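PDB 3VF1: 11R-lipoxygenase from Gersemia fruticosa, which is a calcium-dependent, non-heme iron dioxygenase that probably adds molecular oxygen to polyunsaturated fatty acids at carbon 11 with R stereochemistry. Local coordinates for residues A[214-217]-A[218-221]; A[242-246]-A[247-251]; A[188-191]-A[192-195]; A[409-412]-A[413-417]. All blocks are in the same frame, centred on the assembly; numbering follows the deposited sequence.

Interaction 1. Residues A[214-217]-A[218-221]; sequences LGLS and HLFG
His218 folds back over the chain that leads up to it, and with Ser217 and Leu216 it makes up most of this local contact. Its CG lies between the backbone N and the carbonyl carbon (chi1 59°), a torsion that swings the imidazole back along the chain instead of out from the turn. The carbonyl oxygen of Leu216 sits over one face of the ring, while that of Gly215 lies at the ring edge, with Gly215 O 3.6 Å from His218 CE1. The same CE1 is also approached by a methyl of Leu216, CD2, at 4.1 Å, the two side chains passing at a slant. The backbone itself winds tightly. Leu216 O accepts the N-H of Leu219 at 3.0 Å in a fairly straight bond (160°), and one residue further on Ser217 O takes the N-H of Phe220 at 3.1 Å. Ser217 contributes mainly its backbone to the turn, while its side chain packs on Leu208 and Ala212 of helix 208-213. Leu219 CB lies 3.5 Å from Leu216 O, and the CD1 methyl of Leu219 comes loosely to 4.4 Å from Leu216 CD2. These two leucines face the protein: Leu216 packs on Leu235 and Thr237, and Leu219 on Val623 of helix 619-632. Phe220 leads away from the turn and meets the rings of Phe211 and His620 edge-to-face. Successive bonds from residue i+3 to residue i mark a short 3-10 turn, here following the Schellman motif in which the positive phi of Gly215 (76°) ends helix 208-213.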
loop_
_atom_site.group_PDB
_atom_site.type_symbol
_atom_site.label_atom_id
_atom_site.label_comp_id
_atom_site.label_asym_id
_atom_site.label_seq_id
_atom_site.Cartn_x
_atom_site.Cartn_y
_atom_site.Cartn_z
ATOM N N LEU A 214 14.952 14.299 14.914
ATOM C CA LEU A 214 15.498 13.020 15.356
ATOM C C LEU A 214 16.679 13.216 16.305
ATOM O O LEU A 214 17.241 12.247 16.814
ATOM C CB LEU A 214 15.940 12.189 14.151
ATOM C CG LEU A 214 14.858 11.882 13.116
ATOM C CD1 LEU A 214 15.445 11.094 11.956
ATOM C CD2 LEU A 214 13.700 11.124 13.752
ATOM N N GLY A 215 17.058 14.470 16.533
ATOM C CA GLY A 215 18.169 14.783 17.412
ATOM C C GLY A 215 19.510 14.507 16.758
ATOM O O GLY A 215 20.477 14.152 17.433
ATOM N N LEU A 216 19.569 14.682 15.440
ATOM C CA LEU A 216 20.769 14.364 14.673
ATOM C C LEU A 216 21.197 15.512 13.762
ATOM O O LEU A 216 21.895 15.297 12.770
ATOM C CB LEU A 216 20.528 13.110 13.831
ATOM C CG LEU A 216 20.229 11.828 14.609
ATOM C CD1 LEU A 216 19.788 10.718 13.666
ATOM C CD2 LEU A 216 21.445 11.399 15.406
ATOM N N SER A 217 20.788 16.732 14.097
ATOM C CA SER A 217 21.078 17.889 13.255
ATOM C C SER A 217 22.576 18.174 13.182
ATOM O O SER A 217 23.041 18.856 12.268
ATOM C CB SER A 217 20.331 19.126 13.759
ATOM O OG SER A 217 20.808 19.538 15.028
ATOM N N HIS A 218 23.328 17.651 14.142
ATOM C CA HIS A 218 24.775 17.843 14.156
ATOM C C HIS A 218 25.454 17.058 13.036
ATOM O O HIS A 218 26.642 17.244 12.776
ATOM C CB HIS A 218 25.365 17.445 15.512
ATOM C CG HIS A 218 25.108 16.020 15.893
ATOM N ND1 HIS A 218 23.983 15.628 16.585
ATOM C CD2 HIS A 218 25.835 14.897 15.686
ATOM C CE1 HIS A 218 24.024 14.322 16.781
ATOM N NE2 HIS A 218 25.137 13.854 16.247
ATOM N N LEU A 219 24.698 16.185 12.376
ATOM C CA LEU A 219 25.226 15.391 11.272
ATOM C C LEU A 219 24.773 15.921 9.914
ATOM O O LEU A 219 25.069 15.320 8.880
ATOM C CB LEU A 219 24.795 13.929 11.415
ATOM C CG LEU A 219 25.300 13.191 12.656
ATOM C CD1 LEU A 219 24.799 11.758 12.655
ATOM C CD2 LEU A 219 26.818 13.232 12.721
ATOM N N PHE A 220 24.056 17.040 9.913
ATOM C CA PHE A 220 23.564 17.614 8.665
ATOM C C PHE A 220 24.712 18.231 7.875
ATOM O O PHE A 220 25.467 19.054 8.394
ATOM C CB PHE A 220 22.487 18.666 8.937
ATOM C CG PHE A 220 21.786 19.146 7.698
ATOM C CD1 PHE A 220 20.719 18.435 7.173
ATOM C CD2 PHE A 220 22.192 20.305 7.057
ATOM C CE1 PHE A 220 20.070 18.869 6.031
ATOM C CE2 PHE A 220 21.546 20.746 5.915
ATOM C CZ PHE A 220 20.483 20.027 5.403
ATOM N N GLY A 221 24.841 17.823 6.617
ATOM C CA GLY A 221 25.882 18.337 5.745
ATOM C C GLY A 221 27.230 17.679 5.973
ATOM O O GLY A 221 28.230 18.087 5.384
#

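Interaction 2. Residues A[242-246]-A[247-251]; sequences SGLPH and AAEYW
The start of the short, weakly bonded helix 247-250, within the lipoxygenase domain, is built from a loop whose carbonyls feed its first turn. Two bonds of the i+3 to i kind open it: Pro245 O accepts from Ala248 N at 3.1 Å, and His246 O from Glu249 N at 2.8 Å. The first is noticeably bent, at 143°. Leu244 reaches forward from the loop because its CG lies anti to the backbone N (chi1 -178°), which lays the branched end of the side chain against the methyl of Ala248; Leu244 CD1 is 3.7 Å from Ala248 CB, and CG and CD2 lie almost as near. That methyl is held from a second direction by the loop backbone, with Ala248 CB 3.3 Å from Pro245 O. On the outer side of the turn, Glu249 sends its extended chain back across His246 at a slant. Its OE1 meets the edge of the imidazole, 3.5 Å from His246 CD2, with the carboxylate and ring planes 54° apart. The meeting is with a carbon of the ring, yet the nearby carboxylate might still favour a protonated imidazole. Ala247 packs on Trp256 of helix 254-263, whose indole also meets the Tyr250 ring with the planes only slightly inclined, so the small helix leans on the next one. Tyr250 in turn brings its own ring edge to the loop, where His246 O lies in the plane of the tyrosine ring, 3.3 Å from Tyr250 CD2.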
loop_
_atom_site.group_PDB
_atom_site.type_symbol
_atom_site.label_atom_id
_atom_site.label_comp_id
_atom_site.label_asym_id
_atom_site.label_seq_id
_atom_site.Cartn_x
_atom_site.Cartn_y
_atom_site.Cartn_z
ATOM N N SER A 242 10.340 2.836 18.006
ATOM C CA SER A 242 10.423 1.386 17.868
ATOM C C SER A 242 11.707 0.847 18.497
ATOM O O SER A 242 11.816 -0.345 18.777
ATOM C CB SER A 242 10.343 0.974 16.397
ATOM O OG SER A 242 11.334 1.622 15.622
ATOM N N GLY A 243 12.678 1.731 18.715
ATOM C CA GLY A 243 13.918 1.356 19.370
ATOM C C GLY A 243 14.936 0.743 18.426
ATOM O O GLY A 243 14.815 0.853 17.205
ATOM N N LEU A 244 15.943 0.094 18.999
ATOM C CA LEU A 244 17.013 -0.521 18.221
ATOM C C LEU A 244 16.515 -1.765 17.493
ATOM O O LEU A 244 16.037 -2.707 18.128
ATOM C CB LEU A 244 18.176 -0.902 19.139
ATOM C CG LEU A 244 19.399 -1.510 18.449
ATOM C CD1 LEU A 244 20.249 -0.423 17.809
ATOM C CD2 LEU A 244 20.217 -2.333 19.431
ATOM N N PRO A 245 16.628 -1.779 16.156
ATOM C CA PRO A 245 16.229 -2.966 15.393
ATOM C C PRO A 245 17.036 -4.192 15.804
ATOM O O PRO A 245 18.208 -4.059 16.152
ATOM C CB PRO A 245 16.558 -2.586 13.947
ATOM C CG PRO A 245 16.598 -1.102 13.932
ATOM C CD PRO A 245 17.102 -0.694 15.279
ATOM N N HIS A 246 16.416 -5.366 15.764
ATOM C CA HIS A 246 17.121 -6.601 16.079
ATOM C C HIS A 246 18.258 -6.831 15.089
ATOM O O HIS A 246 19.253 -7.480 15.414
ATOM C CB HIS A 246 16.160 -7.792 16.069
ATOM C CG HIS A 246 15.196 -7.798 17.215
ATOM N ND1 HIS A 246 13.860 -7.494 17.066
ATOM C CD2 HIS A 246 15.376 -8.062 18.530
ATOM C CE1 HIS A 246 13.258 -7.578 18.239
ATOM N NE2 HIS A 246 14.156 -7.920 19.143
ATOM N N ALA A 247 18.105 -6.291 13.883
ATOM C CA ALA A 247 19.139 -6.390 12.858
ATOM C C ALA A 247 20.499 -5.970 13.411
ATOM O O ALA A 247 21.522 -6.578 13.097
ATOM C CB ALA A 247 18.771 -5.533 11.657
ATOM N N ALA A 248 20.505 -4.931 14.240
ATOM C CA ALA A 248 21.737 -4.430 14.840
ATOM C C ALA A 248 22.506 -5.539 15.556
ATOM O O ALA A 248 23.730 -5.475 15.687
ATOM C CB ALA A 248 21.425 -3.301 15.813
ATOM N N GLU A 249 21.784 -6.558 16.009
ATOM C CA GLU A 249 22.367 -7.615 16.825
ATOM C C GLU A 249 22.638 -8.898 16.038
ATOM O O GLU A 249 23.345 -9.781 16.522
ATOM C CB GLU A 249 21.427 -7.929 17.991
ATOM C CG GLU A 249 20.959 -6.701 18.757
ATOM C CD GLU A 249 19.722 -6.970 19.598
ATOM O OE1 GLU A 249 18.845 -7.737 19.141
ATOM O OE2 GLU A 249 19.628 -6.418 20.717
ATOM N N TYR A 250 22.080 -9.004 14.834
ATOM C CA TYR A 250 22.139 -10.256 14.079
ATOM C C TYR A 250 22.642 -10.118 12.638
ATOM O O TYR A 250 22.939 -11.122 11.992
ATOM C CB TYR A 250 20.749 -10.896 14.033
ATOM C CG TYR A 250 20.246 -11.436 15.355
ATOM C CD1 TYR A 250 20.584 -12.713 15.778
ATOM C CD2 TYR A 250 19.416 -10.675 16.167
ATOM C CE1 TYR A 250 20.120 -13.216 16.978
ATOM C CE2 TYR A 250 18.948 -11.168 17.372
ATOM C CZ TYR A 250 19.304 -12.439 17.772
ATOM O OH TYR A 250 18.838 -12.940 18.968
ATOM N N TRP A 251 22.740 -8.891 12.135
ATOM C CA TRP A 251 22.920 -8.665 10.699
ATOM C C TRP A 251 24.100 -9.424 10.078
ATOM O O TRP A 251 24.070 -9.747 8.891
ATOM C CB TRP A 251 23.053 -7.169 10.402
ATOM C CG TRP A 251 24.388 -6.597 10.753
ATOM C CD1 TRP A 251 24.813 -6.194 11.987
ATOM C CD2 TRP A 251 25.475 -6.353 9.856
ATOM N NE1 TRP A 251 26.099 -5.716 11.912
ATOM C CE2 TRP A 251 26.528 -5.804 10.613
ATOM C CE3 TRP A 251 25.661 -6.547 8.483
ATOM C CZ2 TRP A 251 27.750 -5.449 10.046
ATOM C CZ3 TRP A 251 26.874 -6.193 7.922
ATOM C CH2 TRP A 251 27.902 -5.650 8.701
#

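Interaction 3. Residues A[188-191]-A[192-195]; sequences SLPK and DVQF
Gln194 turns its amide back across the bend and donates from NE2 to Leu189 O at 2.8 Å, tying together residues five apart. The bond is somewhat bent (145°), and the oxygen lies 23° out of the amide plane. An extended chain beyond CG carries the amide there, passing Pro190 O, which is 3.4 Å from Gln194 CG. Two backbone bonds close the turn: Val193 N to Pro190 O at 3.0 Å, and Gln194 N to Lys191 O at a longer 3.3 Å. Three consecutive carbonyls, those of Leu189, Pro190 and Lys191, therefore each receive an N-H. On the apolar side, the CG2 methyl of Val193 touches both Leu189 CB, 4.0 Å away, and the ring carbon Pro190 CD, the proline and valine side chains lying side by side.

The charged side chains find their partners elsewhere. Asp192 OD1 accepts from the backbone N of Trp126, whose indole takes the Lys191 ammonium in a cation-pi contact; Lys191 also lies near Asp98, a predicted calcium ligand. Leu189 and Val193 face helix 428-438 through Thr433 and Met429, which places this turn between the PLAT beta sandwich and the helical catalytic domain.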
loop_
_atom_site.group_PDB
_atom_site.type_symbol
_atom_site.label_atom_id
_atom_site.label_comp_id
_atom_site.label_asym_id
_atom_site.label_seq_id
_atom_site.Cartn_x
_atom_site.Cartn_y
_atom_site.Cartn_z
ATOM N N SER A 188 -4.816 20.395 -4.783
ATOM C CA SER A 188 -5.634 20.553 -5.982
ATOM C C SER A 188 -6.612 19.394 -6.166
ATOM O O SER A 188 -7.350 19.348 -7.150
ATOM C CB SER A 188 -4.750 20.699 -7.224
ATOM O OG SER A 188 -3.891 19.584 -7.379
ATOM N N LEU A 189 -6.612 18.458 -5.222
ATOM C CA LEU A 189 -7.561 17.352 -5.242
ATOM C C LEU A 189 -8.865 17.757 -4.569
ATOM O O LEU A 189 -8.879 18.662 -3.735
ATOM C CB LEU A 189 -6.983 16.133 -4.518
ATOM C CG LEU A 189 -5.904 15.323 -5.233
ATOM C CD1 LEU A 189 -5.284 14.322 -4.270
ATOM C CD2 LEU A 189 -6.477 14.609 -6.444
ATOM N N PRO A 190 -9.970 17.087 -4.930
ATOM C CA PRO A 190 -11.235 17.282 -4.215
ATOM C C PRO A 190 -11.058 17.044 -2.720
ATOM O O PRO A 190 -10.346 16.118 -2.329
ATOM C CB PRO A 190 -12.147 16.218 -4.826
ATOM C CG PRO A 190 -11.602 16.007 -6.195
ATOM C CD PRO A 190 -10.116 16.170 -6.073
ATOM N N LYS A 191 -11.695 17.869 -1.898
ATOM C CA LYS A 191 -11.503 17.807 -0.452
ATOM C C LYS A 191 -11.774 16.408 0.098
ATOM O O LYS A 191 -11.166 15.992 1.084
ATOM C CB LYS A 191 -12.410 18.823 0.246
ATOM C CG LYS A 191 -11.827 19.399 1.527
ATOM C CD LYS A 191 -12.763 20.421 2.151
ATOM C CE LYS A 191 -12.021 21.373 3.083
ATOM N NZ LYS A 191 -11.353 20.675 4.217
ATOM N N ASP A 192 -12.685 15.682 -0.541
ATOM C CA ASP A 192 -13.098 14.367 -0.056
ATOM C C ASP A 192 -11.982 13.323 -0.097
ATOM O O ASP A 192 -12.046 12.319 0.613
ATOM C CB ASP A 192 -14.304 13.860 -0.852
ATOM C CG ASP A 192 -15.601 14.528 -0.436
ATOM O OD1 ASP A 192 -15.766 14.817 0.768
ATOM O OD2 ASP A 192 -16.456 14.765 -1.317
ATOM N N VAL A 193 -10.966 13.552 -0.925
ATOM C CA VAL A 193 -9.870 12.597 -1.055
ATOM C C VAL A 193 -8.517 13.212 -0.692
ATOM O O VAL A 193 -7.469 12.703 -1.086
ATOM C CB VAL A 193 -9.788 12.017 -2.481
ATOM C CG1 VAL A 193 -11.085 11.308 -2.837
ATOM C CG2 VAL A 193 -9.470 13.111 -3.492
ATOM N N GLN A 194 -8.543 14.303 0.065
ATOM C CA GLN A 194 -7.313 14.944 0.513
ATOM C C GLN A 194 -6.789 14.275 1.776
ATOM O O GLN A 194 -7.448 13.406 2.346
ATOM C CB GLN A 194 -7.545 16.431 0.779
ATOM C CG GLN A 194 -7.710 17.264 -0.476
ATOM C CD GLN A 194 -7.912 18.735 -0.176
ATOM O OE1 GLN A 194 -8.004 19.139 0.983
ATOM N NE2 GLN A 194 -7.981 19.547 -1.224
ATOM N N PHE A 195 -5.601 14.685 2.205
ATOM C CA PHE A 195 -5.025 14.189 3.446
ATOM C C PHE A 195 -5.930 14.547 4.617
ATOM O O PHE A 195 -6.418 15.670 4.714
ATOM C CB PHE A 195 -3.634 14.790 3.665
ATOM C CG PHE A 195 -2.576 14.233 2.752
ATOM C CD1 PHE A 195 -2.471 12.868 2.535
ATOM C CD2 PHE A 195 -1.687 15.079 2.111
ATOM C CE1 PHE A 195 -1.498 12.359 1.698
ATOM C CE2 PHE A 195 -0.713 14.575 1.271
ATOM C CZ PHE A 195 -0.618 13.215 1.063
#

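Interaction 4. Residues A[409-412]-A[413-417]; sequences RNLP and SVHPV
His415 meets Pro412 with its CB and Leu411 with a face of its ring. At the root, His415 CB lies 3.3 Å from Pro412 O and 4.1 Å from the ring carbon Pro412 CD. From there CG goes anti to the backbone N (chi1 -162°), which turns the imidazole toward Leu411. A methyl of that leucine, CD2, rests over one ring face in a CH-pi contact, offset toward the rim and 3.9 Å from His415 CD2. The two ring nitrogens have other partners: ND1, next to CG, accepts the backbone N-H of Val417 at 3.1 Å, nearly in the ring plane, and NE2, at the far end, is hydrogen-bonded to Asp524 OD2. Since ND1 acts as an acceptor, NE2 probably carries the proton, and with both nitrogens engaged the rotation of the ring is fixed. The other methyl of Leu411, CD1, continues past the histidine to Val417 CG1 at 4.1 Å. Elsewhere in the turn, Pro412 CG packs against Val414 CG1 at 4.0 Å. The backbone bond from His415 N to Pro412 O, 2.9 Å and 164°, closes the bend itself. Ser413 OG binds Glu157 of helix 148-164, and Val414 rests on Tyr134 of strand 130-134, so the corner lies against both. This is a type I beta turn linking the long helix 369-410 to helix 416-425, with His415 as the side-chain N-cap of the second.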
loop_
_atom_site.group_PDB
_atom_site.type_symbol
_atom_site.label_atom_id
_atom_site.label_comp_id
_atom_site.label_asym_id
_atom_site.label_seq_id
_atom_site.Cartn_x
_atom_site.Cartn_y
_atom_site.Cartn_z
ATOM N N ARG A 409 -15.108 7.460 -11.077
ATOM C CA ARG A 409 -15.555 7.775 -12.432
ATOM C C ARG A 409 -16.722 6.919 -12.922
ATOM O O ARG A 409 -17.441 7.322 -13.833
ATOM C CB ARG A 409 -14.389 7.625 -13.411
ATOM C CG ARG A 409 -13.317 8.688 -13.271
ATOM C CD ARG A 409 -12.091 8.347 -14.102
ATOM N NE ARG A 409 -12.425 8.091 -15.500
ATOM C CZ ARG A 409 -12.705 9.035 -16.393
ATOM N NH1 ARG A 409 -12.709 10.314 -16.042
ATOM N NH2 ARG A 409 -12.992 8.699 -17.643
ATOM N N ASN A 410 -16.907 5.741 -12.333
ATOM C CA ASN A 410 -17.869 4.783 -12.871
ATOM C C ASN A 410 -18.886 4.232 -11.870
ATOM O O ASN A 410 -19.901 3.664 -12.273
ATOM C CB ASN A 410 -17.123 3.620 -13.525
ATOM C CG ASN A 410 -16.158 4.081 -14.599
ATOM O OD1 ASN A 410 -16.550 4.321 -15.741
ATOM N ND2 ASN A 410 -14.887 4.211 -14.235
ATOM N N LEU A 411 -18.624 4.393 -10.577
ATOM C CA LEU A 411 -19.504 3.829 -9.559
ATOM C C LEU A 411 -20.173 4.910 -8.716
ATOM O O LEU A 411 -19.511 5.837 -8.249
ATOM C CB LEU A 411 -18.725 2.888 -8.639
ATOM C CG LEU A 411 -18.045 1.690 -9.302
ATOM C CD1 LEU A 411 -17.316 0.864 -8.254
ATOM C CD2 LEU A 411 -19.053 0.837 -10.053
ATOM N N PRO A 412 -21.496 4.794 -8.524
ATOM C CA PRO A 412 -22.213 5.665 -7.590
ATOM C C PRO A 412 -22.090 5.135 -6.166
ATOM O O PRO A 412 -21.904 3.932 -5.979
ATOM C CB PRO A 412 -23.658 5.572 -8.075
ATOM C CG PRO A 412 -23.760 4.203 -8.652
ATOM C CD PRO A 412 -22.412 3.896 -9.250
ATOM N N SER A 413 -22.197 6.020 -5.180
ATOM C CA SER A 413 -21.985 5.642 -3.786
ATOM C C SER A 413 -23.048 4.681 -3.245
ATOM O O SER A 413 -22.954 4.230 -2.104
ATOM C CB SER A 413 -21.917 6.894 -2.904
ATOM O OG SER A 413 -23.066 7.702 -3.076
ATOM N N VAL A 414 -24.058 4.376 -4.057
ATOM C CA VAL A 414 -25.103 3.438 -3.653
ATOM C C VAL A 414 -24.752 2.009 -4.078
ATOM O O VAL A 414 -25.401 1.049 -3.667
ATOM C CB VAL A 414 -26.476 3.836 -4.248
ATOM C CG1 VAL A 414 -26.511 3.581 -5.751
ATOM C CG2 VAL A 414 -27.604 3.087 -3.548
ATOM N N HIS A 415 -23.712 1.878 -4.893
ATOM C CA HIS A 415 -23.270 0.577 -5.386
ATOM C C HIS A 415 -22.509 -0.180 -4.293
ATOM O O HIS A 415 -21.668 0.399 -3.604
ATOM C CB HIS A 415 -22.373 0.776 -6.608
ATOM C CG HIS A 415 -22.197 -0.455 -7.441
ATOM N ND1 HIS A 415 -21.692 -1.632 -6.935
ATOM C CD2 HIS A 415 -22.445 -0.686 -8.751
ATOM C CE1 HIS A 415 -21.645 -2.538 -7.894
ATOM N NE2 HIS A 415 -22.095 -1.991 -9.007
ATOM N N PRO A 416 -22.804 -1.481 -4.127
ATOM C CA PRO A 416 -22.179 -2.285 -3.066
ATOM C C PRO A 416 -20.655 -2.386 -3.171
ATOM O O PRO A 416 -19.978 -2.409 -2.148
ATOM C CB PRO A 416 -22.820 -3.668 -3.246
ATOM C CG PRO A 416 -23.354 -3.676 -4.637
ATOM C CD PRO A 416 -23.774 -2.268 -4.905
ATOM N N VAL A 417 -20.133 -2.453 -4.392
ATOM C CA VAL A 417 -18.691 -2.533 -4.609
ATOM C C VAL A 417 -17.996 -1.234 -4.209
ATOM O O VAL A 417 -16.886 -1.260 -3.679
ATOM C CB VAL A 417 -18.362 -2.862 -6.077
ATOM C CG1 VAL A 417 -16.871 -2.711 -6.343
ATOM C CG2 VAL A 417 -18.829 -4.266 -6.417
#

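Along the chain the four contacts come in series, in the order 3, 1, 2 and 4; none nests within or crosses another. Interaction 3 closes a turn in the long connection between helices 148-164 and 208-213. Interaction 1 follows directly after helix 208-213, and interaction 2 opens helix 247-250 at the end of the same loop, their centres about 21 Å apart. Interaction 4 joins helix 369-410 to helix 416-425, on the opposite side of the chain's centre from 1 and 2. Interactions 3 and 4, with centres about 18 Å apart, both border the beta sandwich, whereas 1 and 2 belong to the distant part of the helical domain.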